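PDB 3PGB: amine oxidase from Emericella nidulans, which probably oxidises primary amines to aldehydes with release of ammonia and hydrogen peroxide, using a copper ion and a topaquinone made from one of its own residues. Local coordinates for residues A357-R360 against D361-L364; L635-A638 against A639-A642. One frame throughout, in Å; residues are numbered along the deposited sequence.

Contact 1 of 2, residues A357-R360 against D361-L364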
loop_
_atom_site.group_PDB
_atom_site.type_symbol
_atom_site.label_atom_id
_atom_site.label_comp_id
_atom_site.label_asym_id
_atom_site.label_seq_id
_atom_site.Cartn_x
_atom_site.Cartn_y
_atom_site.Cartn_z
ATOM N N ALA A 357 24.087 -9.662 2.412
ATOM C CA ALA A 357 25.232 -8.957 2.982
ATOM C C ALA A 357 24.769 -8.176 4.197
ATOM O O ALA A 357 23.579 -7.902 4.344
ATOM C CB ALA A 357 25.848 -8.034 1.959
ATOM N N PHE A 358 25.704 -7.823 5.072
ATOM C CA PHE A 358 25.352 -7.156 6.321
ATOM C C PHE A 358 26.516 -6.356 6.895
ATOM O O PHE A 358 27.597 -6.901 7.097
ATOM C CB PHE A 358 24.901 -8.199 7.346
ATOM C CG PHE A 358 24.152 -7.625 8.510
ATOM C CD1 PHE A 358 24.814 -7.262 9.669
ATOM C CD2 PHE A 358 22.782 -7.460 8.448
ATOM C CE1 PHE A 358 24.119 -6.733 10.749
ATOM C CE2 PHE A 358 22.080 -6.935 9.518
ATOM C CZ PHE A 358 22.747 -6.577 10.673
ATOM N N ASN A 359 26.296 -5.071 7.164
ATOM C CA ASN A 359 27.318 -4.248 7.817
ATOM C C ASN A 359 26.791 -3.470 9.018
ATOM O O ASN A 359 25.597 -3.492 9.308
ATOM C CB ASN A 359 28.019 -3.320 6.808
ATOM C CG ASN A 359 27.086 -2.321 6.163
ATOM O OD1 ASN A 359 26.057 -1.936 6.729
ATOM N ND2 ASN A 359 27.450 -1.882 4.964
ATOM N N ARG A 360 27.711 -2.822 9.728
ATOM C CA ARG A 360 27.408 -2.000 10.902
ATOM C C ARG A 360 26.569 -0.768 10.544
ATOM O O ARG A 360 25.640 -0.419 11.262
ATOM C CB ARG A 360 28.731 -1.620 11.622
ATOM C CG ARG A 360 28.925 -0.155 12.092
ATOM C CD ARG A 360 28.123 0.167 13.319
ATOM N NE ARG A 360 28.641 1.286 14.118
ATOM C CZ ARG A 360 28.505 2.580 13.825
ATOM N NH1 ARG A 360 27.917 2.988 12.709
ATOM N NH2 ARG A 360 28.987 3.486 14.662
ATOM N N ASP A 361 26.882 -0.117 9.430
ATOM C CA ASP A 361 26.242 1.158 9.097
ATOM C C ASP A 361 24.767 1.007 8.735
ATOM O O ASP A 361 23.914 1.657 9.345
ATOM C CB ASP A 361 26.971 1.856 7.948
ATOM C CG ASP A 361 28.403 2.232 8.292
ATOM O OD1 ASP A 361 28.756 2.276 9.496
ATOM O OD2 ASP A 361 29.176 2.502 7.338
ATOM N N THR A 362 24.474 0.151 7.761
ATOM C CA THR A 362 23.132 0.069 7.184
ATOM C C THR A 362 22.459 -1.299 7.341
ATOM O O THR A 362 21.352 -1.507 6.848
ATOM C CB THR A 362 23.165 0.437 5.690
ATOM O OG1 THR A 362 24.069 -0.434 4.999
ATOM C CG2 THR A 362 23.616 1.876 5.508
ATOM N N GLY A 363 23.116 -2.224 8.035
ATOM C CA GLY A 363 22.523 -3.523 8.311
ATOM C C GLY A 363 22.417 -4.367 7.058
ATOM O O GLY A 363 23.424 -4.692 6.444
ATOM N N LEU A 364 21.187 -4.698 6.671
ATOM C CA LEU A 364 20.934 -5.678 5.609
ATOM C C LEU A 364 21.159 -5.094 4.224
ATOM O O LEU A 364 20.891 -3.921 3.988
ATOM C CB LEU A 364 19.495 -6.202 5.711
ATOM C CG LEU A 364 19.018 -7.297 4.756
ATOM C CD1 LEU A 364 19.914 -8.519 4.805
ATOM C CD2 LEU A 364 17.586 -7.667 5.112
#
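Ala357 meets Leu364 through its carbonyl: Ala357 O lies 3.7 Å from Leu364 CD1, the methyl resting beside the backbone. Phe358 is paired with Leu364 at a non-hydrogen-bonded site. With CG swung anti to the backbone N (chi1 -163°), the CD2-CE2 side of its ring lies over Gly363, whose CA makes a CH-pi contact over one face, 3.9 Å from the ring centroid. Between the backbones, Phe358 CA makes a C-H...O contact of 3.1 Å with Gly363 O. The antiparallel hairpin of strands 352-359 and 363-371 closes at Asn359, where Asn359 N bonds Gly363 O at 3.0 Å and the return bond, from Gly363 N to Asn359 O, is weak. The Asn359 side chain folds back over the three-residue loop. Its OD1 takes the backbone N-H of Thr362 at 2.8 Å, tilted out of the carbonyl plane, and the Thr362 OG1 hydroxyl at 3.0 Å, in that plane on a lone pair, so two donors grip this one oxygen. Arg360 bends at chi2 to bring NH1 3.4 Å from Asp361 OD1, a long salt bridge with the groups' planes 74° apart; the stronger partner of Asp361 OD1 is Arg135.

Contact 2 of 2, residues L635-A638 against A639-A642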
loop_
_atom_site.group_PDB
_atom_site.type_symbol
_atom_site.label_atom_id
_atom_site.label_comp_id
_atom_site.label_asym_id
_atom_site.label_seq_id
_atom_site.Cartn_x
_atom_site.Cartn_y
_atom_site.Cartn_z
ATOM N N LEU A 635 20.728 20.246 8.458
ATOM C CA LEU A 635 21.470 19.296 7.642
ATOM C C LEU A 635 22.611 19.939 6.885
ATOM O O LEU A 635 23.685 19.358 6.772
ATOM C CB LEU A 635 20.532 18.611 6.644
ATOM C CG LEU A 635 19.592 17.552 7.208
ATOM C CD1 LEU A 635 18.791 16.931 6.080
ATOM C CD2 LEU A 635 20.377 16.493 7.959
ATOM N N VAL A 636 22.365 21.132 6.353
ATOM C CA VAL A 636 23.304 21.787 5.452
ATOM C C VAL A 636 23.586 20.832 4.277
ATOM O O VAL A 636 22.675 20.554 3.503
ATOM C CB VAL A 636 24.563 22.280 6.206
ATOM C CG1 VAL A 636 25.456 23.113 5.296
ATOM C CG2 VAL A 636 24.146 23.102 7.413
ATOM N N HIS A 637 24.800 20.301 4.150
ATOM C CA HIS A 637 25.121 19.420 3.017
ATOM C C HIS A 637 25.060 17.918 3.365
ATOM O O HIS A 637 25.409 17.082 2.527
ATOM C CB HIS A 637 26.507 19.763 2.448
ATOM C CG HIS A 637 26.622 21.163 1.930
ATOM N ND1 HIS A 637 25.823 21.651 0.917
ATOM C CD2 HIS A 637 27.464 22.171 2.261
ATOM C CE1 HIS A 637 26.155 22.904 0.659
ATOM N NE2 HIS A 637 27.150 23.243 1.460
ATOM N N ALA A 638 24.583 17.584 4.566
ATOM C CA ALA A 638 24.738 16.233 5.128
ATOM C C ALA A 638 23.792 15.147 4.587
ATOM O O ALA A 638 24.061 13.957 4.757
ATOM C CB ALA A 638 24.634 16.290 6.654
ATOM N N ALA A 639 22.691 15.545 3.956
ATOM C CA ALA A 639 21.691 14.587 3.469
ATOM C C ALA A 639 20.974 15.113 2.228
ATOM O O ALA A 639 19.755 15.291 2.232
ATOM C CB ALA A 639 20.694 14.283 4.564
ATOM N N HIS A 640 21.731 15.360 1.163
ATOM C CA HIS A 640 21.145 15.903 -0.069
ATOM C C HIS A 640 20.295 14.892 -0.830
ATOM O O HIS A 640 19.558 15.256 -1.744
ATOM C CB HIS A 640 22.231 16.450 -0.994
ATOM C CG HIS A 640 22.689 17.828 -0.640
ATOM N ND1 HIS A 640 21.832 18.905 -0.593
ATOM C CD2 HIS A 640 23.918 18.312 -0.350
ATOM C CE1 HIS A 640 22.512 19.990 -0.271
ATOM N NE2 HIS A 640 23.780 19.657 -0.117
ATOM N N TRP A 641 20.427 13.621 -0.474
ATOM C CA TRP A 641 19.629 12.553 -1.072
ATOM C C TRP A 641 18.170 12.622 -0.621
ATOM O O TRP A 641 17.292 12.062 -1.277
ATOM C CB TRP A 641 20.213 11.184 -0.711
ATOM C CG TRP A 641 20.474 11.031 0.743
ATOM C CD1 TRP A 641 21.658 11.219 1.381
ATOM C CD2 TRP A 641 19.522 10.702 1.754
ATOM N NE1 TRP A 641 21.512 11.015 2.725
ATOM C CE2 TRP A 641 20.206 10.697 2.983
ATOM C CE3 TRP A 641 18.157 10.398 1.741
ATOM C CZ2 TRP A 641 19.575 10.398 4.187
ATOM C CZ3 TRP A 641 17.533 10.096 2.939
ATOM C CH2 TRP A 641 18.241 10.101 4.142
ATOM N N ALA A 642 17.914 13.298 0.494
ATOM C CA ALA A 642 16.560 13.394 1.041
ATOM C C ALA A 642 15.659 14.362 0.272
ATOM O O ALA A 642 14.479 14.474 0.588
ATOM C CB ALA A 642 16.614 13.796 2.506
HETATM O O HOH W 1 21.650 17.999 3.441
HETATM O O HOH W 2 24.435 14.789 1.052
HETATM O O HOH W 3 23.162 11.442 5.117
#
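Ala639 CB packs against Leu635 CD1 at 3.6 Å, just beyond a type II' beta turn that runs from Leu635 to Ala638. The turn is closed by Ala638 N bonding Leu635 O at 3.0 Å, and Val636 takes the positive phi of its second position. The methyl and the leucine end sit in an apolar patch with Leu386 and Leu402, from strands 374-389 and 400-402. The amide of Ala639 is served by water: Ala639 N donates to water 1 at 2.7 Å, and that water donates to Val636 O.

His640 repeats the scheme one residue on, its N donating at 2.8 Å to water 2, which in turn donates to His637 O. Its side chain, with CG beside the backbone N (chi1 -82°), runs alongside that of His637. The two imidazoles meet edge to edge, planes 45° apart, and His637 ND1 and His640 NE2 share a nearly straight hydrogen bond of 3.0 Å (163°) in which either could be the donor. Glu643 bonds His640 ND1, so with His637 on NE2 both nitrogens are engaged, which should fix the ring's rotation; water 1 lies over one face.

Trp641 sends its indole inward onto strands 374-389, 400-402 and 532-542, the last of which carries two copper ligands, His532 and His534. Water 3 lies in the plane of the indole at its edge, accepts from Trp641 NE1 at 2.9 Å and donates to Ala638 O, which Asn663 also binds. Over one indole face, offset toward the rim, sit the methyls of Ala639 and Ala642, with Ala639 CB 3.6 Å above the plane. Ala642 N bonds Ala639 O at 3.2 Å, three residues back.

Both contacts are local and partly buried, and both belong to the copper amine oxidase catalytic domain, but they hold different elements: contact 1 the end of a beta hairpin, contact 2 an irregular piece of the loop between strands 613-619 and 646-650. Their centres are 21 Å apart and their nearest atoms about 10 Å, so they do not touch. Contact 1 lies nearer the centre of the chain and relies on direct bonds, strand pairing plus one amide oxygen. Contact 2, outside regular strands, uses waters between backbone groups and a bond between two histidine side chains. The side chain of Thr362 is about 8 Å, and that of Trp641 about 9 Å, from that of Asp403, the predicted proton acceptor.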